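Local coordinates for beta-mannosidase (Trichoderma harzianum, PDB 4CVU), which probably removes terminal beta-linked mannose residues by hydrolysis from the non-reducing ends of mannosides, as a fungal member of glycoside hydrolase family 2, at residues H891-V895 against D921-W927. Numbering follows the deposited sequence.
Sequences HPAGV and DTTGGKW
Gly894 O takes two hydrogen bonds from Thr922, the polar link between the segment 891-895 and the loop 921-927. The backbone N of Thr922 donates nearly in line with the carbonyl (2.8 Å to Gly894 O). Thr922 OG1, set between its own N and C (chi1 66°), is brought to the same oxygen and donates in the plane of the Gly894 carbonyl, onto a lone pair, at 2.7 Å. Gly894 CA lies 3.8 Å from Thr923 CG2, with no side chain between the two backbones.

A second set of bonds shapes the longer loop from within. Asp921 OD1 receives Thr923 N from above the carboxylate plane, closing an Asx turn, and Thr923 OG1 on its syn lone pair (2.7 Å to OD1). Asp921 OD2 accepts Gly925 N, and Thr923 OG1 in turn accepts Trp927 N. Replacing Asp921 with an alanine is likely to cost Thr923 N and Gly925 N their carboxylate acceptors and leave the Thr923 hydroxyl, of the bonds described, only that from Trp927 N, unsettling the loop that presents Trp927.

The apolar contacts centre on that indole. Val895 CG2 sits over one face, 4.1 Å from the centroid of the five-membered ring in a CH-pi contact, and Pro892 CG packs 3.8 Å from Trp927 CB. Phe916 and Leu918 of strand 911-921 also meet Trp927.

Val895 and Asp921 form an antiparallel, non-hydrogen-bonded pair where strand 895-899 begins and strand 911-921 ends. The contact thus joins a type I turn, Pro892 to Val895, to a type I' turn, Thr923 to Lys926, at one end of the C-terminal Ig-fold domain's antiparallel sheet.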
loop_
_atom_site.group_PDB
_atom_site.type_symbol
_atom_site.label_atom_id
_atom_site.label_comp_id
_atom_site.label_asym_id
_atom_site.label_seq_id
_atom_site.Cartn_x
_atom_site.Cartn_y
_atom_site.Cartn_z
ATOM N N HIS A 891 13.050 -6.874 14.985
ATOM C CA HIS A 891 13.875 -6.724 13.758
ATOM C C HIS A 891 13.091 -5.966 12.679
ATOM O O HIS A 891 11.877 -6.020 12.649
ATOM C CB HIS A 891 14.349 -8.108 13.282
ATOM C CG HIS A 891 13.294 -8.940 12.626
ATOM N ND1 HIS A 891 13.004 -8.833 11.284
ATOM C CD2 HIS A 891 12.498 -9.918 13.109
ATOM C CE1 HIS A 891 12.061 -9.700 10.971
ATOM N NE2 HIS A 891 11.732 -10.363 12.069
ATOM N N PRO A 892 13.792 -5.246 11.781
ATOM C CA PRO A 892 13.095 -4.463 10.794
ATOM C C PRO A 892 12.560 -5.295 9.641
ATOM O O PRO A 892 12.833 -6.492 9.541
ATOM C CB PRO A 892 14.193 -3.524 10.266
ATOM C CG PRO A 892 15.419 -4.343 10.355
ATOM C CD PRO A 892 15.244 -5.096 11.662
ATOM N N ALA A 893 11.826 -4.619 8.782
ATOM C CA ALA A 893 11.282 -5.169 7.551
ATOM C C ALA A 893 12.273 -5.842 6.606
ATOM O O ALA A 893 11.932 -6.809 5.952
ATOM C CB ALA A 893 10.507 -4.084 6.763
ATOM N N GLY A 894 13.470 -5.339 6.447
ATOM C CA GLY A 894 14.296 -5.937 5.332
ATOM C C GLY A 894 14.981 -7.292 5.597
ATOM O O GLY A 894 15.785 -7.773 4.770
ATOM N N VAL A 895 14.637 -7.951 6.700
ATOM C CA VAL A 895 15.363 -9.132 7.122
ATOM C C VAL A 895 14.401 -10.215 7.619
ATOM O O VAL A 895 13.340 -9.887 8.170
ATOM C CB VAL A 895 16.416 -8.731 8.215
ATOM C CG1 VAL A 895 15.762 -8.391 9.530
ATOM C CG2 VAL A 895 17.390 -9.850 8.432
ATOM N N ASP A 921 18.694 -11.428 4.214
ATOM C CA ASP A 921 18.932 -10.006 4.434
ATOM C C ASP A 921 18.816 -9.262 3.125
ATOM O O ASP A 921 19.449 -9.634 2.174
ATOM C CB ASP A 921 20.335 -9.804 4.998
ATOM C CG ASP A 921 20.594 -8.373 5.411
ATOM O OD1 ASP A 921 19.636 -7.579 5.471
ATOM O OD2 ASP A 921 21.755 -8.045 5.684
ATOM N N THR A 922 18.012 -8.214 3.084
ATOM C CA THR A 922 17.939 -7.333 1.910
ATOM C C THR A 922 18.618 -5.979 2.161
ATOM O O THR A 922 18.693 -5.166 1.259
ATOM C CB THR A 922 16.476 -7.040 1.512
ATOM O OG1 THR A 922 15.843 -6.286 2.539
ATOM C CG2 THR A 922 15.699 -8.335 1.267
ATOM N N THR A 923 19.091 -5.749 3.387
ATOM C CA THR A 923 19.573 -4.413 3.833
ATOM C C THR A 923 21.078 -4.270 3.774
ATOM O O THR A 923 21.617 -3.324 4.309
ATOM C CB THR A 923 19.238 -4.176 5.300
ATOM O OG1 THR A 923 20.110 -5.005 6.109
ATOM C CG2 THR A 923 17.763 -4.490 5.583
ATOM N N GLY A 924 21.768 -5.230 3.166
ATOM C CA GLY A 924 23.234 -5.239 3.095
ATOM C C GLY A 924 23.897 -5.122 4.446
ATOM O O GLY A 924 24.900 -4.456 4.576
ATOM N N GLY A 925 23.330 -5.757 5.473
ATOM C CA GLY A 925 23.938 -5.744 6.782
ATOM C C GLY A 925 23.575 -4.585 7.689
ATOM O O GLY A 925 23.935 -4.610 8.851
ATOM N N LYS A 926 22.842 -3.585 7.200
ATOM C CA LYS A 926 22.493 -2.426 8.045
ATOM C C LYS A 926 21.306 -2.658 8.970
ATOM O O LYS A 926 20.997 -1.795 9.766
ATOM C CB LYS A 926 22.188 -1.209 7.195
ATOM C CG LYS A 926 23.331 -0.821 6.264
ATOM C CD LYS A 926 23.226 0.654 5.881
ATOM C CE LYS A 926 24.449 1.090 5.067
ATOM N NZ LYS A 926 25.672 1.286 5.927
ATOM N N TRP A 927 20.611 -3.772 8.812
ATOM C CA TRP A 927 19.442 -4.098 9.654
ATOM C C TRP A 927 19.694 -4.088 11.155
ATOM O O TRP A 927 18.755 -3.886 11.955
ATOM C CB TRP A 927 18.876 -5.460 9.261
ATOM C CG TRP A 927 19.802 -6.622 9.540
ATOM C CD1 TRP A 927 20.809 -7.103 8.727
ATOM C CD2 TRP A 927 19.818 -7.429 10.715
ATOM N NE1 TRP A 927 21.437 -8.166 9.325
ATOM C CE2 TRP A 927 20.853 -8.386 10.551
ATOM C CE3 TRP A 927 19.047 -7.449 11.891
ATOM C CZ2 TRP A 927 21.141 -9.338 11.517
ATOM C CZ3 TRP A 927 19.359 -8.397 12.874
ATOM C CH2 TRP A 927 20.384 -9.330 12.681
#